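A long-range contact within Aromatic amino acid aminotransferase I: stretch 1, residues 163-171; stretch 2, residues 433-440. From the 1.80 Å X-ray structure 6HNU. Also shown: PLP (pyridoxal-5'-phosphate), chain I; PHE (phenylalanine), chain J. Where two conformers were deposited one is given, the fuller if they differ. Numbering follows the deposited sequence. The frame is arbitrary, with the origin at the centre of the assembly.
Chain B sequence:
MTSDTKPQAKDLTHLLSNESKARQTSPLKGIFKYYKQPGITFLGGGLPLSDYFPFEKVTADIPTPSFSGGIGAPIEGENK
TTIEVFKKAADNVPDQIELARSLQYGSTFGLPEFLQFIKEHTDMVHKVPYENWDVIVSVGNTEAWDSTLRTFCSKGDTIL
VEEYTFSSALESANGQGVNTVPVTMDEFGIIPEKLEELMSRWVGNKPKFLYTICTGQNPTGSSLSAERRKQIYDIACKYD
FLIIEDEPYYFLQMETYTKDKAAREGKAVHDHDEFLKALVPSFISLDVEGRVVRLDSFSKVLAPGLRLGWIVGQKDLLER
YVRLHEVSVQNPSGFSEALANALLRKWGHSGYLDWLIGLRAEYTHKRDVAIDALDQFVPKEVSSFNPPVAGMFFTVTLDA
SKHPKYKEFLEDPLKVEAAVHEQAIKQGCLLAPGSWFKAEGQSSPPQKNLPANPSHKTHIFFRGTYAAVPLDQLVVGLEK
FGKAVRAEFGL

Stretch 1 163-171: EYTFSSALE
Stretch 2 433-440: PGSWFKAE

How do two segments whose touching residues lie at least 268 apart in sequence come to share backbone bonds? Tyr 164 and Lys 438 are extended where they meet, and a single beta bridge joins them, their CA atoms 4.5 Å apart, with Glu 163 facing Ala 439 at a CA-CA distance of 5.2 Å. Because the residue numbers rise along one segment as they fall along the other, the two chains run antiparallel. Two hydrogen bonds flank the bridge: Ala 439 N donates to Glu 163 O at 2.9 Å and 170°, and Thr 165 N donates to Phe 437 O at 3.0 Å and 161°. The acceptor oxygens also take CA-H...O contacts, Lys 438 CA to Glu 163 O at 3.5 Å and Tyr 164 CA to Phe 437 O at 3.3 Å. Before the bridge, stretch 2 makes a 3-10 turn from Gly 434 to Phe 437, in which Phe 437 N bonds Gly 434 O at 3.0 Å; Lys 438 (phi/psi -68/132) and Ala 439 (-94/139) then extend.

What does Glu 163 do with its charge? With phi/psi of -67/-22, chi1 p and chi2 t, its carboxylate comes near Lys 438, but Glu 163 OE2 stays 4.4 Å from Lys 438 NZ, beyond a salt bridge. A water spans the gap, donating to Glu 163 OE2 at 2.8 Å and accepting from Lys 438 NZ at 3.1 Å. The lysine (chi1 t, chi2 p, chi3 -137°, chi4 m) is anchored within its own stretch as well: Lys 438 NZ donates to Ala 439 O at 3.1 Å and forms a salt bridge with Glu 440 OE2 at 3.5 Å.

Why does the Tyr 164 ring lie against that lysine? At phi/psi -119/122, with chi1 m and chi2 86°, the ring offers one face to the aliphatic part of Lys 438, whose CD sits 4.1 Å from the centroid of the Tyr 164 ring and 28° off its normal, a CH-pi contact. The carbonyl of Gly 434 approaches the ring edge instead, Gly 434 O lying 3.5 Å from Tyr 164 CD2. Nearer the backbone, Tyr 164 CB meets Phe 437 CB at 4.3 Å.

How does the chain pass from the bridge into the helix? Thr 165 (-152/-171, chi1 t) points its CB away from stretch 2, while its carbonyl oxygen lies at the edge of the Phe 437 ring (chi1 m, chi2 89°). Phe 166 (-75/121, chi1 t, chi2 32°) holds the N-cap position and also turns away; one face of its ring covers the cofactor, with Phe 166 CD2 3.3 Å from PLP C2. The helix begins at Ser 167 (chi1 m), whose OG lies obliquely to the Phe 437 ring, 4.3 Å from Phe 437 CD2. One turn on, Leu 170 (chi1 m, chi2 t) points toward stretch 2, and Leu 170 CD1 packs 3.9 Å from Ala 439 CB, an apolar contact.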

ATOM      1  N   GLU B 163      15.777  -5.692  21.881  1.00 17.48           N
ATOM      2  CA  GLU B 163      17.071  -4.970  21.760  1.00 18.72           C
ATOM      3  C   GLU B 163      17.790  -5.388  20.481  1.00 18.01           C
ATOM      4  O   GLU B 163      18.600  -4.600  20.030  1.00 17.02           O
ATOM      5  CB  GLU B 163      17.985  -5.148  22.974  1.00 23.64           C
ATOM      6  CG  GLU B 163      18.627  -6.513  23.056  1.00 25.27           C
ATOM      7  CD  GLU B 163      19.601  -6.688  24.218  1.00 25.88           C
ATOM      8  OE1 GLU B 163      19.395  -7.616  24.991  1.00 24.97           O
ATOM      9  OE2 GLU B 163      20.545  -5.930  24.307  1.00 27.67           O
ATOM     10  N   TYR B 164      17.497  -6.558  19.904  1.00 16.00           N
ATOM     11  CA  TYR B 164      17.840  -6.940  18.519  1.00 15.77           C
ATOM     12  C   TYR B 164      16.534  -7.196  17.784  1.00 17.02           C
ATOM     13  O   TYR B 164      15.732  -8.000  18.276  1.00 15.84           O
ATOM     14  CB  TYR B 164      18.703  -8.190  18.404  1.00 16.96           C
ATOM     15  CG  TYR B 164      20.021  -8.044  19.113  1.00 17.10           C
ATOM     16  CD1 TYR B 164      20.126  -8.317  20.463  1.00 18.66           C
ATOM     17  CD2 TYR B 164      21.111  -7.519  18.469  1.00 18.13           C
ATOM     18  CE1 TYR B 164      21.308  -8.109  21.160  1.00 19.84           C
ATOM     19  CE2 TYR B 164      22.330  -7.366  19.124  1.00 20.33           C
ATOM     20  CZ  TYR B 164      22.421  -7.648  20.481  1.00 20.75           C
ATOM     21  OH  TYR B 164      23.582  -7.463  21.176  1.00 23.35           O
ATOM     22  N   THR B 165      16.308  -6.465  16.704  1.00 16.18           N
ATOM     23  CA  THR B 165      14.991  -6.565  16.011  1.00 16.95           C
ATOM     24  C   THR B 165      15.143  -6.244  14.521  1.00 17.71           C
ATOM     25  O   THR B 165      16.277  -6.078  14.031  1.00 15.91           O
ATOM     26  CB  THR B 165      13.968  -5.682  16.737  1.00 16.62           C
ATOM     27  OG1 THR B 165      12.683  -6.077  16.231  1.00 15.50           O
ATOM     28  CG2 THR B 165      14.232  -4.203  16.591  1.00 16.76           C
ATOM     29  N   PHE B 166      14.013  -6.121  13.822  1.00 16.72           N
ATOM     30  CA  PHE B 166      13.912  -6.009  12.355  1.00 17.16           C
ATOM     31  C   PHE B 166      14.329  -4.607  11.912  1.00 18.26           C
ATOM     32  O   PHE B 166      13.763  -3.648  12.422  1.00 17.81           O
ATOM     33  CB  PHE B 166      12.463  -6.341  12.003  1.00 17.48           C
ATOM     34  CG  PHE B 166      12.131  -6.405  10.544  1.00 19.89           C
ATOM     35  CD1 PHE B 166      13.069  -6.835   9.619  1.00 20.57           C
ATOM     36  CD2 PHE B 166      10.853  -6.058  10.114  1.00 20.22           C
ATOM     37  CE1 PHE B 166      12.727  -6.948   8.283  1.00 21.86           C
ATOM     38  CE2 PHE B 166      10.528  -6.130   8.771  1.00 20.54           C
ATOM     39  CZ  PHE B 166      11.462  -6.585   7.860  1.00 22.04           C
ATOM     40  N   SER B 167      15.340  -4.466  11.060  1.00 18.64           N
ATOM     41  CA  SER B 167      15.875  -3.142  10.642  1.00 20.95           C
ATOM     42  C   SER B 167      14.789  -2.250  10.015  1.00 20.10           C
ATOM     43  O   SER B 167      14.754  -1.069  10.370  1.00 19.26           O
ATOM     44  CB  SER B 167      17.070  -3.303   9.735  1.00 25.63           C
ATOM     45  OG  SER B 167      18.134  -3.916  10.463  1.00 30.58           O
ATOM     46  N   SER B 168      13.911  -2.816   9.185  1.00 19.08           N
ATOM     47  CA  SER B 168      12.809  -2.093   8.501  0.50 18.94           C
ATOM     48  C   SER B 168      11.866  -1.485   9.535  1.00 18.21           C
ATOM     49  O   SER B 168      11.412  -0.366   9.299  1.00 16.79           O
ATOM     50  CB  SER B 168      12.060  -2.962   7.529  0.50 18.64           C
ATOM     51  OG  SER B 168      12.945  -3.441   6.537  0.50 18.30           O
ATOM     52  N   ALA B 169      11.583  -2.196  10.650  1.00 16.83           N
ATOM     53  CA  ALA B 169      10.659  -1.665  11.675  1.00 16.91           C
ATOM     54  C   ALA B 169      11.293  -0.444  12.361  1.00 16.36           C
ATOM     55  O   ALA B 169      10.568   0.544  12.664  1.00 15.83           O
ATOM     56  CB  ALA B 169      10.281  -2.751  12.651  1.00 17.54           C
ATOM     57  N   LEU B 170      12.596  -0.487  12.606  1.00 15.93           N
ATOM     58  CA  LEU B 170      13.320   0.624  13.256  1.00 15.07           C
ATOM     59  C   LEU B 170      13.372   1.813  12.292  1.00 17.13           C
ATOM     60  O   LEU B 170      13.173   2.942  12.745  1.00 17.83           O
ATOM     61  CB  LEU B 170      14.732   0.153  13.612  1.00 17.60           C
ATOM     62  CG  LEU B 170      14.851  -0.941  14.677  1.00 16.87           C
ATOM     63  CD1 LEU B 170      16.319  -1.267  14.921  1.00 20.03           C
ATOM     64  CD2 LEU B 170      14.150  -0.533  15.950  1.00 17.07           C
ATOM     65  N   GLU B 171      13.710   1.574  11.033  1.00 17.39           N
ATOM     66  CA  GLU B 171      13.709   2.624   9.969  1.00 19.05           C
ATOM     67  C   GLU B 171      12.346   3.308   9.920  1.00 18.76           C
ATOM     68  O   GLU B 171      12.305   4.539   9.824  1.00 21.25           O
ATOM     69  CB  GLU B 171      14.050   2.034   8.602  1.00 21.01           C
ATOM     70  CG  GLU B 171      14.137   3.074   7.469  1.00 22.92           C
ATOM     71  CD  GLU B 171      15.149   4.190   7.711  1.00 25.73           C
ATOM     72  OE1 GLU B 171      16.097   3.954   8.487  1.00 28.40           O
ATOM     73  OE2 GLU B 171      14.984   5.304   7.155  1.00 24.49           O
ATOM     74  N   PRO B 433      25.850 -10.320  10.519  1.00 17.27           N
ATOM     75  CA  PRO B 433      26.309  -9.912  11.843  1.00 18.95           C
ATOM     76  C   PRO B 433      25.160  -9.438  12.725  1.00 17.67           C
ATOM     77  O   PRO B 433      24.396  -8.568  12.315  1.00 19.15           O
ATOM     78  CB  PRO B 433      27.301  -8.763  11.560  1.00 18.27           C
ATOM     79  CG  PRO B 433      27.842  -9.140  10.203  1.00 19.07           C
ATOM     80  CD  PRO B 433      26.670  -9.740   9.453  1.00 19.16           C
ATOM     81  N   GLY B 434      25.115  -9.959  13.945  1.00 16.11           N
ATOM     82  CA  GLY B 434      24.087  -9.631  14.935  1.00 16.95           C
ATOM     83  C   GLY B 434      24.052  -8.162  15.254  1.00 16.93           C
ATOM     84  O   GLY B 434      22.965  -7.670  15.550  1.00 16.59           O
ATOM     85  N   SER B 435      25.200  -7.467  15.289  1.00 17.04           N
ATOM     86  CA  SER B 435      25.220  -6.060  15.786  1.00 18.08           C
ATOM     87  C   SER B 435      24.401  -5.169  14.827  1.00 17.53           C
ATOM     88  O   SER B 435      23.912  -4.141  15.248  1.00 18.54           O
ATOM     89  CB  SER B 435      26.644  -5.563  15.918  1.00 17.03           C
ATOM     90  OG  SER B 435      27.255  -5.485  14.641  1.00 17.88           O
ATOM     91  N   TRP B 436      24.248  -5.579  13.579  1.00 17.24           N
ATOM     92  CA  TRP B 436      23.490  -4.826  12.543  1.00 20.28           C
ATOM     93  C   TRP B 436      22.019  -4.726  12.948  1.00 19.92           C
ATOM     94  O   TRP B 436      21.370  -3.827  12.437  1.00 18.52           O
ATOM     95  CB  TRP B 436      23.646  -5.453  11.164  1.00 21.76           C
ATOM     96  CG  TRP B 436      25.048  -5.461  10.627  1.00 23.91           C
ATOM     97  CD1 TRP B 436      26.194  -5.129  11.291  1.00 27.08           C
ATOM     98  CD2 TRP B 436      25.461  -5.923   9.332  1.00 25.16           C
ATOM     99  NE1 TRP B 436      27.288  -5.352  10.493  1.00 26.39           N
ATOM    100  CE2 TRP B 436      26.860  -5.801   9.272  1.00 24.95           C
ATOM    101  CE3 TRP B 436      24.780  -6.418   8.213  1.00 27.13           C
ATOM    102  CZ2 TRP B 436      27.586  -6.139   8.131  1.00 27.57           C
ATOM    103  CZ3 TRP B 436      25.496  -6.730   7.077  1.00 28.62           C
ATOM    104  CH2 TRP B 436      26.885  -6.623   7.051  1.00 28.27           C
ATOM    105  N   PHE B 437      21.534  -5.571  13.870  1.00 18.13           N
ATOM    106  CA  PHE B 437      20.100  -5.606  14.272  1.00 16.79           C
ATOM    107  C   PHE B 437      19.915  -4.901  15.598  1.00 16.68           C
ATOM    108  O   PHE B 437      18.793  -4.895  16.143  1.00 16.06           O
ATOM    109  CB  PHE B 437      19.568  -7.032  14.352  1.00 16.08           C
ATOM    110  CG  PHE B 437      19.743  -7.814  13.094  1.00 16.18           C
ATOM    111  CD1 PHE B 437      20.884  -8.560  12.845  1.00 17.93           C
ATOM    112  CD2 PHE B 437      18.736  -7.828  12.146  1.00 17.82           C
ATOM    113  CE1 PHE B 437      20.983  -9.331  11.708  1.00 17.95           C
ATOM    114  CE2 PHE B 437      18.834  -8.612  11.010  1.00 19.13           C
ATOM    115  CZ  PHE B 437      19.980  -9.320  10.763  1.00 19.90           C
ATOM    116  N   LYS B 438      20.975  -4.332  16.149  1.00 16.88           N
ATOM    117  CA  LYS B 438      20.859  -3.709  17.482  1.00 19.24           C
ATOM    118  C   LYS B 438      19.963  -2.467  17.404  1.00 18.14           C
ATOM    119  O   LYS B 438      20.277  -1.620  16.603  1.00 20.02           O
ATOM    120  CB  LYS B 438      22.250  -3.319  18.001  1.00 21.67           C
ATOM    121  CG  LYS B 438      22.252  -2.784  19.424  1.00 26.64           C
ATOM    122  CD  LYS B 438      22.090  -3.872  20.459  1.00 32.60           C
ATOM    123  CE  LYS B 438      21.135  -3.523  21.575  1.00 37.79           C
ATOM    124  NZ  LYS B 438      21.355  -2.157  22.104  1.00 39.99           N
ATOM    125  N   ALA B 439      18.997  -2.307  18.308  1.00 16.80           N
ATOM    126  CA  ALA B 439      18.099  -1.150  18.376  1.00 17.89           C
ATOM    127  C   ALA B 439      18.714  -0.156  19.354  1.00 18.70           C
ATOM    128  O   ALA B 439      19.210  -0.589  20.416  1.00 19.27           O
ATOM    129  CB  ALA B 439      16.712  -1.547  18.802  1.00 18.12           C
ATOM    130  N   GLU B 440      18.658   1.116  19.027  1.00 21.40           N
ATOM    131  CA  GLU B 440      19.121   2.204  19.924  1.00 26.74           C
ATOM    132  C   GLU B 440      18.039   3.275  20.041  1.00 25.19           C
ATOM    133  O   GLU B 440      17.358   3.521  19.082  1.00 21.29           O
ATOM    134  CB  GLU B 440      20.435   2.775  19.408  1.00 29.55           C
ATOM    135  CG  GLU B 440      21.533   1.745  19.383  1.00 35.00           C
ATOM    136  CD  GLU B 440      22.059   1.261  20.734  1.00 38.62           C
ATOM    137  OE1 GLU B 440      21.423   1.526  21.795  1.00 44.30           O
ATOM    138  OE2 GLU B 440      23.111   0.590  20.720  1.00 43.58           O
TER
HETATM  139  N1  PLP I 502       7.807  -8.008  10.008  1.00 25.81           N
HETATM  140  C2  PLP I 502       8.906  -8.709  10.295  1.00 23.33           C
HETATM  141  C2A PLP I 502       9.387  -8.738  11.703  1.00 26.54           C
HETATM  142  C3  PLP I 502       9.604  -9.400   9.307  1.00 24.00           C
HETATM  143  O3  PLP I 502      10.760 -10.041   9.658  1.00 21.64           O
HETATM  144  C4  PLP I 502       9.141  -9.336   7.977  1.00 25.89           C
HETATM  145  C4A PLP I 502       9.874 -10.027   6.919  1.00 29.74           C
HETATM  146  C5  PLP I 502       7.964  -8.628   7.700  1.00 23.78           C
HETATM  147  C6  PLP I 502       7.356  -7.965   8.736  1.00 25.06           C
HETATM  148  C5A PLP I 502       7.453  -8.457   6.290  1.00 24.67           C
HETATM  149  O4P PLP I 502       6.023  -8.711   6.222  1.00 21.78           O
HETATM  150  P   PLP I 502       5.164  -8.497   4.953  1.00 20.55           P
HETATM  151  O1P PLP I 502       3.836  -9.055   5.414  1.00 19.56           O
HETATM  152  O2P PLP I 502       5.841  -9.308   3.813  1.00 18.46           O
HETATM  153  O3P PLP I 502       5.140  -7.000   4.653  1.00 19.83           O
HETATM  154  N   PHE J 503      11.246  -9.749   6.720  1.00 57.97           N
HETATM  155  CA  PHE J 503      11.942  -9.787   5.401  1.00 65.95           C
HETATM  156  C   PHE J 503      13.443  -9.582   5.652  1.00 79.40           C
HETATM  157  O   PHE J 503      14.059 -10.400   6.356  1.00 75.95           O
HETATM  158  CB  PHE J 503      11.310  -8.768   4.447  1.00 64.21           C
HETATM  159  CG  PHE J 503      12.174  -8.352   3.286  1.00 63.17           C
HETATM  160  CD1 PHE J 503      12.894  -9.293   2.559  1.00 63.66           C
HETATM  161  CD2 PHE J 503      12.262  -7.016   2.920  1.00 61.88           C
HETATM  162  CE1 PHE J 503      13.697  -8.899   1.497  1.00 62.85           C
HETATM  163  CE2 PHE J 503      13.062  -6.626   1.857  1.00 64.63           C
HETATM  164  CZ  PHE J 503      13.770  -7.569   1.141  1.00 63.53           C
HETATM  165  OXT PHE J 503      14.060  -8.612   5.186  1.00 92.14           O
HETATM  166  O   HOH W   1      20.187  -3.143  24.772  1.00 31.21           O